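Long-range contacts in Pab-dependent poly(a)-specific ribonuclease subunit PAN2 (Neurospora crassa, PDB 4CZW), which probably shortens the poly(A) tails of mRNA as the catalytic subunit of the PAN deadenylase, seen here as its protease-like domain joined to its exonuclease domain: residues 67-71 with 82-87; 155-159 with 402-408. All coordinates share one frame; numbering follows the deposited sequence.

How the contacts relate
Followed from the N terminus, the chain closes contact 1 first: helix 61-71 and helix 81-94 meet across the nine residues between them, pinned by a zinc ion in the protease-like domain. Contact 2 comes wholly later, so the two neither nest nor cross. It closes a far longer span of 242 residues, much of it strand, bringing the start of helix 158-163 against helix 404-407, which follows strand 385-394 and precedes the first strand, 441-451, of the nuclease sheet. The contacts still adjoin in space, their centres about 12 Å apart. Q69, on the helix that supplies zinc ligand H70, probably accepts from I155 N through its backbone O, and its NE2 bonds weakly to N402.

Contact 1: 67-71 with 82-87; sequences ALQHA and LCELGY. With ZN (zinc ion), chain B.
Close CA pairs at A67 and G86 and at A71 and C83 mark where helix 61-71 crosses helix 81-94, the axes of the short segments coming within 7.8 Å at an angle of 111°. The crossing carries a zinc site of three cysteines and one histidine in the ubiquitin-protease-like domain, predicted to be catalytically inactive. Each helix gives one ligand: H70 NE2 lies 2.0 Å from the zinc ion, and C83 SG lies 2.3 Å from it. C75 and C80 complete the four-ligand shell. The imidazole is placed by a first torsion that sets CG opposite the backbone N (chi1 170°), and L82 leans obliquely on it, its CD2 3.5 Å from H70 CG. The other branch of L82 turns to A67, with CD1 3.8 Å from A67 CB, so one leucine packs on two successive turns of the facing helix. G86, without a side chain, lets A67 and A71 settle against its backbone, while L68 CD2 reaches its carbonyl oxygen. Beyond the metal, the Y87 ring extends past A71 CB, and one water joins the helices, donating to A71 O at 2.6 Å and hydrogen-bonded also to Y87 OH.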
loop_
_atom_site.group_PDB
_atom_site.type_symbol
_atom_site.label_atom_id
_atom_site.label_comp_id
_atom_site.label_asym_id
_atom_site.label_seq_id
_atom_site.Cartn_x
_atom_site.Cartn_y
_atom_site.Cartn_z
ATOM N N ALA A 67 9.617 -1.892 0.483
ATOM C CA ALA A 67 8.676 -2.229 -0.579
ATOM C C ALA A 67 9.061 -1.578 -1.905
ATOM O O ALA A 67 8.963 -2.200 -2.963
ATOM C CB ALA A 67 7.266 -1.819 -0.180
ATOM N N LEU A 68 9.500 -0.324 -1.840
ATOM C CA LEU A 68 9.858 0.424 -3.039
ATOM C C LEU A 68 11.118 -0.125 -3.702
ATOM O O LEU A 68 11.214 -0.160 -4.927
ATOM C CB LEU A 68 10.044 1.906 -2.706
ATOM C CG LEU A 68 8.766 2.676 -2.366
ATOM C CD1 LEU A 68 9.093 4.098 -1.941
ATOM C CD2 LEU A 68 7.812 2.676 -3.550
ATOM N N GLN A 69 12.080 -0.553 -2.889
ATOM C CA GLN A 69 13.320 -1.117 -3.414
ATOM C C GLN A 69 13.057 -2.433 -4.140
ATOM O O GLN A 69 13.804 -2.812 -5.039
ATOM C CB GLN A 69 14.340 -1.333 -2.293
ATOM C CG GLN A 69 14.785 -0.062 -1.580
ATOM C CD GLN A 69 15.606 0.859 -2.458
ATOM O OE1 GLN A 69 16.150 0.442 -3.481
ATOM N NE2 GLN A 69 15.703 2.123 -2.061
ATOM N N HIS A 70 11.991 -3.124 -3.746
ATOM C CA HIS A 70 11.618 -4.377 -4.393
ATOM C C HIS A 70 10.740 -4.147 -5.619
ATOM O O HIS A 70 10.952 -4.756 -6.667
ATOM C CB HIS A 70 10.890 -5.299 -3.416
ATOM C CG HIS A 70 10.280 -6.500 -4.071
ATOM N ND1 HIS A 70 11.030 -7.570 -4.508
ATOM C CD2 HIS A 70 8.995 -6.791 -4.381
ATOM C CE1 HIS A 70 10.232 -8.473 -5.050
ATOM N NE2 HIS A 70 8.991 -8.024 -4.986
ATOM N N ALA A 71 9.751 -3.269 -5.478
ATOM C CA ALA A 71 8.817 -2.979 -6.560
ATOM C C ALA A 71 9.527 -2.391 -7.776
ATOM O O ALA A 71 9.065 -2.537 -8.908
ATOM C CB ALA A 71 7.730 -2.033 -6.077
ATOM N N LEU A 82 4.318 -7.670 -1.916
ATOM C CA LEU A 82 5.344 -6.667 -1.655
ATOM C C LEU A 82 5.393 -5.639 -2.781
ATOM O O LEU A 82 5.572 -4.446 -2.536
ATOM C CB LEU A 82 6.713 -7.322 -1.472
ATOM C CG LEU A 82 7.831 -6.370 -1.042
ATOM C CD1 LEU A 82 7.416 -5.585 0.190
ATOM C CD2 LEU A 82 9.115 -7.136 -0.780
ATOM N N CYS A 83 5.236 -6.108 -4.016
ATOM C CA CYS A 83 5.144 -5.213 -5.164
ATOM C C CYS A 83 3.907 -4.335 -5.049
ATOM O O CYS A 83 3.970 -3.123 -5.260
ATOM C CB CYS A 83 5.106 -6.006 -6.472
ATOM S SG CYS A 83 6.727 -6.433 -7.140
ATOM N N GLU A 84 2.784 -4.959 -4.708
ATOM C CA GLU A 84 1.531 -4.244 -4.519
ATOM C C GLU A 84 1.650 -3.240 -3.377
ATOM O O GLU A 84 1.049 -2.168 -3.420
ATOM C CB GLU A 84 0.389 -5.225 -4.250
ATOM C CG GLU A 84 0.177 -6.251 -5.355
ATOM C CD GLU A 84 -0.328 -5.630 -6.644
ATOM O OE1 GLU A 84 -0.962 -4.555 -6.581
ATOM O OE2 GLU A 84 -0.092 -6.217 -7.721
ATOM N N LEU A 85 2.430 -3.592 -2.358
ATOM C CA LEU A 85 2.689 -2.686 -1.244
ATOM C C LEU A 85 3.444 -1.452 -1.717
ATOM O O LEU A 85 3.171 -0.338 -1.271
ATOM C CB LEU A 85 3.478 -3.392 -0.139
ATOM C CG LEU A 85 2.671 -3.973 1.024
ATOM C CD1 LEU A 85 3.584 -4.691 2.001
ATOM C CD2 LEU A 85 1.897 -2.876 1.734
ATOM N N GLY A 86 4.393 -1.657 -2.624
ATOM C CA GLY A 86 5.155 -0.561 -3.190
ATOM C C GLY A 86 4.272 0.371 -3.996
ATOM O O GLY A 86 4.448 1.589 -3.962
ATOM N N TYR A 87 3.317 -0.206 -4.719
ATOM C CA TYR A 87 2.387 0.570 -5.533
ATOM C C TYR A 87 1.509 1.458 -4.659
ATOM O O TYR A 87 1.323 2.640 -4.948
ATOM C CB TYR A 87 1.512 -0.352 -6.385
ATOM C CG TYR A 87 2.282 -1.273 -7.306
ATOM C CD1 TYR A 87 3.544 -0.927 -7.775
ATOM C CD2 TYR A 87 1.746 -2.490 -7.707
ATOM C CE1 TYR A 87 4.249 -1.769 -8.617
ATOM C CE2 TYR A 87 2.443 -3.336 -8.547
ATOM C CZ TYR A 87 3.693 -2.971 -8.998
ATOM O OH TYR A 87 4.389 -3.815 -9.836
HETATM ZN ZN ZN B . 7.554 -8.452 -6.362
HETATM O O HOH W 1 6.879 -3.870 -9.533
#

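Contact 2: 155-159 with 402-408; sequences ISTEL and NMDWKTR
S156 and D404 meet in a polar contact, flanked by the aliphatic chains of I155 and L159, between the loop leading into helix 158-163 of the protease-like domain and the short helix 404-407. The latter lies on the chain between strand 385-394 and the nuclease sheet. W405, whose backbone borders I155, carries its indole away to helix 81-94 and to W537 and N541 on helix 529-541 of the nuclease, so this corner lies where the two domains meet.

The central bond runs from S156 OG to D404 OD2, 3.1 Å away, and uses the lone pair of OD2 that points away from the other carboxylate oxygen. OG stands opposite the serine's own backbone N (chi1 -180°), which also lets it accept from E158 N at 3.2 Å, an ST turn at the start of the helix. N402 makes the matching Asx turn on the other side, its OD1 accepting from D404 N at 3.2 Å with the donor well above the carbonyl plane. The same amide sends ND2 weakly to D404 OD2, and R408 NH2 adds a salt bridge to that oxygen at 3.6 Å.

On one flank I155 CG2 lies by the end of helix 404-407, next to D404 O and R408 O and 3.9 Å from R408 CB, while I155 O sits at the edge of the guanidinium, in its plane. On the other, L159 and N402 run alongside each other, head to tail, L159 CD1 lying 3.9 Å from N402 CB.

With an alanine in place of S156, E158 N would probably be left without its side-chain acceptor and D404 would lose its bond to the facing segment. Hydroxyl, amide and guanidinium thus converge on one carboxylate oxygen, an arrangement likely to stabilise the negative charge of D404, while the hydroxyl alone of the three ties that carboxylate to the start of helix 158-163.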
loop_
_atom_site.group_PDB
_atom_site.type_symbol
_atom_site.label_atom_id
_atom_site.label_comp_id
_atom_site.label_asym_id
_atom_site.label_seq_id
_atom_site.Cartn_x
_atom_site.Cartn_y
_atom_site.Cartn_z
ATOM N N ILE A 155 16.825 -3.098 -5.468
ATOM C CA ILE A 155 17.605 -2.087 -6.174
ATOM C C ILE A 155 18.743 -1.556 -5.308
ATOM O O ILE A 155 19.859 -1.351 -5.789
ATOM C CB ILE A 155 16.718 -0.910 -6.628
ATOM C CG1 ILE A 155 15.607 -1.408 -7.555
ATOM C CG2 ILE A 155 17.549 0.152 -7.330
ATOM C CD1 ILE A 155 16.117 -2.025 -8.839
ATOM N N SER A 156 18.464 -1.349 -4.025
ATOM C CA SER A 156 19.467 -0.804 -3.121
ATOM C C SER A 156 19.228 -1.194 -1.665
ATOM O O SER A 156 18.107 -1.119 -1.162
ATOM C CB SER A 156 19.512 0.719 -3.242
ATOM O OG SER A 156 20.486 1.273 -2.376
ATOM N N THR A 157 20.298 -1.613 -0.999
ATOM C CA THR A 157 20.267 -1.875 0.433
ATOM C C THR A 157 21.163 -0.868 1.142
ATOM O O THR A 157 21.676 -1.129 2.228
ATOM C CB THR A 157 20.732 -3.305 0.769
ATOM O OG1 THR A 157 22.094 -3.478 0.358
ATOM C CG2 THR A 157 19.860 -4.330 0.061
ATOM N N GLU A 158 21.342 0.287 0.507
ATOM C CA GLU A 158 22.254 1.315 0.996
ATOM C C GLU A 158 21.758 1.961 2.286
ATOM O O GLU A 158 22.553 2.307 3.161
ATOM C CB GLU A 158 22.463 2.387 -0.078
ATOM C CG GLU A 158 23.533 3.412 0.259
ATOM C CD GLU A 158 24.927 2.815 0.283
ATOM O OE1 GLU A 158 25.143 1.767 -0.364
ATOM O OE2 GLU A 158 25.809 3.394 0.952
ATOM N N LEU A 159 20.443 2.128 2.396
ATOM C CA LEU A 159 19.840 2.716 3.587
ATOM C C LEU A 159 20.105 1.840 4.805
ATOM O O LEU A 159 20.549 2.322 5.846
ATOM C CB LEU A 159 18.332 2.910 3.386
ATOM C CG LEU A 159 17.527 3.722 4.409
ATOM C CD1 LEU A 159 16.286 4.283 3.746
ATOM C CD2 LEU A 159 17.124 2.892 5.621
ATOM N N ASN A 402 15.658 6.546 0.859
ATOM C CA ASN A 402 16.600 6.256 -0.215
ATOM C C ASN A 402 15.903 6.279 -1.573
ATOM O O ASN A 402 14.897 5.600 -1.773
ATOM C CB ASN A 402 17.275 4.904 0.020
ATOM C CG ASN A 402 18.312 4.579 -1.035
ATOM O OD1 ASN A 402 18.035 3.848 -1.984
ATOM N ND2 ASN A 402 19.513 5.121 -0.872
HETATM N N MSE A 403 16.444 7.062 -2.502
HETATM C CA MSE A 403 15.788 7.288 -3.788
HETATM C C MSE A 403 16.398 6.474 -4.925
HETATM O O MSE A 403 16.111 6.726 -6.096
HETATM C CB MSE A 403 15.834 8.777 -4.145
HETATM C CG MSE A 403 15.134 9.683 -3.145
HETATM SE SE MSE A 403 13.233 9.287 -2.983
HETATM C CE MSE A 403 12.732 9.462 -4.860
ATOM N N ASP A 404 17.234 5.498 -4.584
ATOM C CA ASP A 404 17.903 4.691 -5.598
ATOM C C ASP A 404 16.923 3.790 -6.346
ATOM O O ASP A 404 17.190 3.378 -7.476
ATOM C CB ASP A 404 19.012 3.845 -4.971
ATOM C CG ASP A 404 20.063 4.687 -4.274
ATOM O OD1 ASP A 404 20.160 5.895 -4.579
ATOM O OD2 ASP A 404 20.796 4.139 -3.424
ATOM N N TRP A 405 15.793 3.485 -5.714
ATOM C CA TRP A 405 14.761 2.677 -6.353
ATOM C C TRP A 405 14.193 3.415 -7.560
ATOM O O TRP A 405 13.801 2.800 -8.552
ATOM C CB TRP A 405 13.642 2.334 -5.364
ATOM C CG TRP A 405 12.839 3.520 -4.907
ATOM C CD1 TRP A 405 13.084 4.306 -3.820
ATOM C CD2 TRP A 405 11.657 4.051 -5.525
ATOM N NE1 TRP A 405 12.132 5.293 -3.723
ATOM C CE2 TRP A 405 11.246 5.158 -4.756
ATOM C CE3 TRP A 405 10.910 3.697 -6.653
ATOM C CZ2 TRP A 405 10.120 5.915 -5.080
ATOM C CZ3 TRP A 405 9.792 4.449 -6.972
ATOM C CH2 TRP A 405 9.408 5.545 -6.189
ATOM N N LYS A 406 14.160 4.739 -7.468
ATOM C CA LYS A 406 13.671 5.577 -8.553
ATOM C C LYS A 406 14.808 5.925 -9.508
ATOM O O LYS A 406 14.635 5.913 -10.727
ATOM C CB LYS A 406 13.029 6.848 -7.994
ATOM C CG LYS A 406 12.220 7.648 -9.000
ATOM C CD LYS A 406 11.457 8.766 -8.305
ATOM C CE LYS A 406 10.575 9.528 -9.276
ATOM N NZ LYS A 406 9.777 10.577 -8.580
ATOM N N THR A 407 15.973 6.226 -8.940
ATOM C CA THR A 407 17.155 6.576 -9.719
ATOM C C THR A 407 17.594 5.429 -10.625
ATOM O O THR A 407 17.839 5.625 -11.816
ATOM C CB THR A 407 18.330 6.975 -8.804
ATOM O OG1 THR A 407 17.994 8.167 -8.083
ATOM C CG2 THR A 407 19.588 7.221 -9.620
ATOM N N ARG A 408 17.688 4.231 -10.059
ATOM C CA ARG A 408 18.076 3.055 -10.829
ATOM C C ARG A 408 16.893 2.111 -11.021
ATOM O O ARG A 408 17.012 0.900 -10.826
ATOM C CB ARG A 408 19.237 2.327 -10.152
ATOM C CG ARG A 408 20.519 3.144 -10.092
ATOM C CD ARG A 408 21.703 2.296 -9.659
ATOM N NE ARG A 408 21.545 1.775 -8.304
ATOM C CZ ARG A 408 21.930 2.418 -7.208
ATOM N NH1 ARG A 408 22.495 3.614 -7.302
ATOM N NH2 ARG A 408 21.747 1.868 -6.015
#